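Local coordinates for protein dermonecrotic toxin (Pasteurella multocida, PDB 2EBF) that acts as a dermonecrotic, osteolytic and strongly mitogenic toxin that induces bone resorption and is associated with severe progressive atrophic rhinitis in pigs, at residues A[61-66]-A[112-117]; A[55-60]-A[74-79]. One frame throughout, in Å; residues are numbered along the deposited sequence.

Interaction 1 of 2, residues A[61-66]-A[112-117]; sequences ASVIGK and SERLNA
NH1 of Arg-114 is shared by two acceptors: it donates to the backbone O of Ala-61 at 2.8 Å, with an N-H...O angle of 150°, and to a water. Both partners lie in the guanidinium plane, at its edge. The same water, 2.8 Å from Val-63 N, accepts from that amide and donates to the backbone O of Lys-66, so one arginine nitrogen is tied to both ends of the 61-66 loop. The fully extended side chain of Lys-66 passes over one face of the guanidinium, its CD 3.5 Å from NH2 of Arg-114. In this membrane localization domain, a bundle of helices, the contact fastens the link following helix 54-60 to the turn leading into helix 115-129. There Ser-112 OG, also hydrogen-bonded to Tyr-105, accepts from Arg-114 N in a capping bond of 3.2 Å. Glu-113, bent at chi2 (-81°), lays its aliphatic part across Val-63 at about a right angle, with CG 3.3 Å from Val-63 CG2, and its OE2 makes a long salt bridge of 3.7 Å to Lys-66 NZ. At the helical end, Ala-61 CB abuts Ala-117 CB.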
# COMPACT_ATOMS: atom_id res chain seq x y z
N ALA A 61 -25.65 29.18 10.32
CA ALA A 61 -24.60 29.94 9.64
C ALA A 61 -25.14 31.13 8.85
O ALA A 61 -24.40 31.74 8.07
CB ALA A 61 -23.80 29.03 8.74
N SER A 62 -26.41 31.46 9.03
CA SER A 62 -27.01 32.58 8.31
C SER A 62 -26.49 33.92 8.83
O SER A 62 -26.28 34.09 10.03
CB SER A 62 -28.54 32.54 8.36
OG SER A 62 -29.02 32.96 9.61
N VAL A 63 -26.26 34.84 7.89
CA VAL A 63 -25.88 36.21 8.21
C VAL A 63 -26.86 37.15 7.50
O VAL A 63 -27.01 37.09 6.27
CB VAL A 63 -24.43 36.52 7.75
CG1 VAL A 63 -24.00 37.91 8.22
CG2 VAL A 63 -23.46 35.45 8.25
N ILE A 64 -27.52 38.00 8.28
CA ILE A 64 -28.66 38.81 7.81
C ILE A 64 -28.49 39.49 6.44
O ILE A 64 -29.34 39.32 5.56
CB ILE A 64 -29.13 39.83 8.90
CG1 ILE A 64 -29.83 39.09 10.05
CG2 ILE A 64 -30.07 40.89 8.31
CD1 ILE A 64 -30.04 39.92 11.32
N GLY A 65 -27.41 40.23 6.25
CA GLY A 65 -27.22 40.99 5.01
C GLY A 65 -26.34 40.31 3.98
O GLY A 65 -26.19 40.81 2.86
N LYS A 66 -25.77 39.16 4.35
CA LYS A 66 -24.77 38.47 3.54
C LYS A 66 -25.40 37.36 2.68
O LYS A 66 -25.97 36.41 3.22
CB LYS A 66 -23.69 37.89 4.45
CG LYS A 66 -22.38 37.55 3.77
CD LYS A 66 -21.38 36.99 4.78
CE LYS A 66 -20.03 36.70 4.13
NZ LYS A 66 -19.09 36.02 5.07
N SER A 112 -15.15 35.85 9.59
CA SER A 112 -16.47 35.48 9.13
C SER A 112 -17.36 35.16 10.31
O SER A 112 -16.97 34.43 11.22
CB SER A 112 -16.44 34.31 8.14
OG SER A 112 -17.76 33.94 7.79
N GLU A 113 -18.56 35.72 10.29
CA GLU A 113 -19.56 35.46 11.31
C GLU A 113 -20.19 34.07 11.16
O GLU A 113 -20.99 33.65 12.00
CB GLU A 113 -20.61 36.59 11.33
CG GLU A 113 -21.14 37.03 9.95
CD GLU A 113 -20.23 38.01 9.17
OE1 GLU A 113 -20.49 39.24 9.21
OE2 GLU A 113 -19.28 37.54 8.49
N ARG A 114 -19.82 33.34 10.10
CA ARG A 114 -20.26 31.95 9.90
C ARG A 114 -19.37 30.95 10.64
O ARG A 114 -19.70 29.76 10.71
CB ARG A 114 -20.26 31.58 8.42
CG ARG A 114 -21.10 32.46 7.53
CD ARG A 114 -21.32 31.74 6.21
NE ARG A 114 -21.61 32.63 5.09
CZ ARG A 114 -22.79 33.21 4.87
NH1 ARG A 114 -23.82 33.04 5.69
NH2 ARG A 114 -22.94 33.99 3.80
N LEU A 115 -18.25 31.43 11.17
CA LEU A 115 -17.25 30.54 11.76
C LEU A 115 -17.68 29.74 12.99
O LEU A 115 -17.25 28.60 13.15
CB LEU A 115 -15.94 31.29 12.04
CG LEU A 115 -14.97 31.31 10.85
CD1 LEU A 115 -13.71 32.09 11.21
CD2 LEU A 115 -14.62 29.89 10.42
N ASN A 116 -18.51 30.32 13.85
CA ASN A 116 -19.04 29.55 14.98
C ASN A 116 -19.74 28.27 14.52
O ASN A 116 -19.49 27.18 15.06
CB ASN A 116 -20.00 30.40 15.84
CG ASN A 116 -19.28 31.30 16.82
OD1 ASN A 116 -18.05 31.34 16.87
ND2 ASN A 116 -20.06 32.04 17.61
N ALA A 117 -20.61 28.40 13.52
CA ALA A 117 -21.35 27.26 12.95
C ALA A 117 -20.40 26.26 12.28
O ALA A 117 -20.54 25.05 12.46
CB ALA A 117 -22.39 27.75 11.94
O HOH W 1 -26.26 34.33 5.14

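Interaction 2 of 2, residues A[55-60]-A[74-79]; sequences EVLKAR and RILAKL
The helical segments 55-60 and 74-79, taken from helices 54-60 and 70-84, run nearly antiparallel (153°), and the axes of these short segments approach to 10.5 Å, with the CA atoms of Leu-57 and Leu-76 the nearest pair across the two segments. At that spacing contact is made through side chains, and Leu-57 takes part in most of it. Its CD1 methyl reaches in among the side chains of one turn of the facing helix, lying 3.8 Å from CD2 of Leu-76. The same methyl meets CG2 of Ile-75 at 4.0 Å, the two side chains crossing at about a right angle, while CB of Leu-57 lies 4.1 Å from CD1 of Leu-79. Leu-76 sets off less directly toward its partner but swings its end inward: with CG beside the backbone N (chi1 -76°), CD2 fits between Leu-57 and the aliphatic part of Lys-58, whose CG is 4.0 Å away. Beyond that apolar stem, the kinked lysine chain turns back on its own helix, and its NZ pairs with OE1 of Glu-55 at 3.5 Å, at the exposed margin of the contact. The buried residues carry the packing into the other helices: Leu-57 also touches Leu-121, and Ile-75 leans on Leu-98, Leu-101 and Phe-118. Such interdigitated aliphatic side chains between near-antiparallel segments are characteristic of a helical bundle, here that of the membrane localization domain in the C-terminal region of the toxin.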
# COMPACT_ATOMS: atom_id res chain seq x y z
N GLU A 55 -30.03 21.93 6.06
CA GLU A 55 -31.07 22.87 6.54
C GLU A 55 -30.73 23.43 7.90
O GLU A 55 -30.93 24.62 8.17
CB GLU A 55 -32.45 22.21 6.60
CG GLU A 55 -33.08 21.88 5.25
CD GLU A 55 -33.31 23.08 4.34
OE1 GLU A 55 -33.51 24.22 4.82
OE2 GLU A 55 -33.32 22.87 3.11
N VAL A 56 -30.20 22.59 8.78
CA VAL A 56 -29.81 23.04 10.10
C VAL A 56 -28.63 24.02 10.00
O VAL A 56 -28.64 25.09 10.62
CB VAL A 56 -29.50 21.83 11.02
CG1 VAL A 56 -28.71 22.27 12.22
CG2 VAL A 56 -30.80 21.16 11.45
N LEU A 57 -27.63 23.67 9.19
CA LEU A 57 -26.48 24.55 8.96
C LEU A 57 -26.91 25.93 8.47
O LEU A 57 -26.39 26.94 8.94
CB LEU A 57 -25.54 23.94 7.92
CG LEU A 57 -24.01 24.10 8.07
CD1 LEU A 57 -23.34 24.26 6.71
CD2 LEU A 57 -23.55 25.18 9.05
N LYS A 58 -27.87 25.95 7.53
CA LYS A 58 -28.38 27.17 6.91
C LYS A 58 -28.87 28.19 7.91
O LYS A 58 -28.65 29.38 7.74
CB LYS A 58 -29.54 26.82 5.95
CG LYS A 58 -29.13 26.57 4.52
CD LYS A 58 -29.97 25.46 3.91
CE LYS A 58 -30.39 25.76 2.49
NZ LYS A 58 -31.81 26.23 2.48
N ALA A 59 -29.55 27.71 8.95
CA ALA A 59 -30.06 28.60 9.99
C ALA A 59 -28.95 29.04 10.93
O ALA A 59 -28.91 30.19 11.34
CB ALA A 59 -31.19 27.93 10.77
N ARG A 60 -28.04 28.11 11.27
CA ARG A 60 -26.96 28.39 12.21
C ARG A 60 -25.91 29.33 11.61
O ARG A 60 -25.35 30.16 12.32
CB ARG A 60 -26.29 27.09 12.68
CG ARG A 60 -27.13 26.23 13.64
CD ARG A 60 -27.37 26.93 14.99
NE ARG A 60 -26.22 26.77 15.87
CZ ARG A 60 -26.25 26.24 17.09
NH1 ARG A 60 -27.40 25.82 17.63
NH2 ARG A 60 -25.13 26.14 17.78
N ARG A 74 -20.40 25.54 -1.61
CA ARG A 74 -19.70 24.26 -1.73
C ARG A 74 -19.67 23.48 -0.42
O ARG A 74 -19.68 22.26 -0.43
CB ARG A 74 -18.29 24.47 -2.26
CG ARG A 74 -18.25 24.73 -3.76
CD ARG A 74 -16.83 24.69 -4.27
NE ARG A 74 -16.07 25.81 -3.74
CZ ARG A 74 -15.56 26.80 -4.46
NH1 ARG A 74 -15.71 26.82 -5.79
NH2 ARG A 74 -14.89 27.77 -3.85
N ILE A 75 -19.65 24.19 0.70
CA ILE A 75 -19.75 23.56 2.02
C ILE A 75 -21.13 22.89 2.20
O ILE A 75 -21.21 21.72 2.61
CB ILE A 75 -19.38 24.58 3.14
CG1 ILE A 75 -17.84 24.69 3.23
CG2 ILE A 75 -20.00 24.19 4.48
CD1 ILE A 75 -17.33 25.92 3.97
N LEU A 76 -22.19 23.62 1.86
CA LEU A 76 -23.57 23.09 1.91
C LEU A 76 -23.77 21.92 0.97
O LEU A 76 -24.43 20.93 1.32
CB LEU A 76 -24.57 24.20 1.54
CG LEU A 76 -24.86 25.26 2.60
CD1 LEU A 76 -25.61 26.43 1.96
CD2 LEU A 76 -25.65 24.67 3.77
N ALA A 77 -23.19 22.02 -0.23
CA ALA A 77 -23.27 20.95 -1.23
C ALA A 77 -22.61 19.68 -0.72
O ALA A 77 -23.16 18.59 -0.85
CB ALA A 77 -22.64 21.39 -2.54
N LYS A 78 -21.41 19.83 -0.15
CA LYS A 78 -20.67 18.69 0.40
C LYS A 78 -21.38 18.06 1.61
O LYS A 78 -21.40 16.84 1.76
CB LYS A 78 -19.23 19.07 0.75
CG LYS A 78 -18.38 17.85 1.16
CD LYS A 78 -17.04 17.79 0.47
CE LYS A 78 -17.18 17.94 -1.02
NZ LYS A 78 -16.07 17.35 -1.81
N LEU A 79 -21.96 18.90 2.46
CA LEU A 79 -22.72 18.38 3.60
C LEU A 79 -23.89 17.53 3.10
O LEU A 79 -24.17 16.46 3.65
CB LEU A 79 -23.25 19.53 4.46
CG LEU A 79 -23.20 19.42 5.99
CD1 LEU A 79 -24.30 20.26 6.62
CD2 LEU A 79 -23.16 18.00 6.55

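In the fold
From the N terminus the chain runs through helix 54-60, the 61-66 loop, helix 70-84, helix 88-108 and then helix 115-129. Interaction 2 closes the short hairpin-like excursion between the first two helices, with 13 residues separating its segments. Interaction 1 closes a longer one of 45 residues, mostly helical, by bringing the connecting loop to the start of the fourth helix. Their segments alternate in sequence, so the two closures cross. Their centres lie about 11 Å apart, and they meet at Ala-117, whose CB lies 3.8 Å from the backbone O of Arg-60. Together they tie helix 54-60 to helix 70-84 and its trailing loop to the start of helix 115-129 within the membrane localization domain.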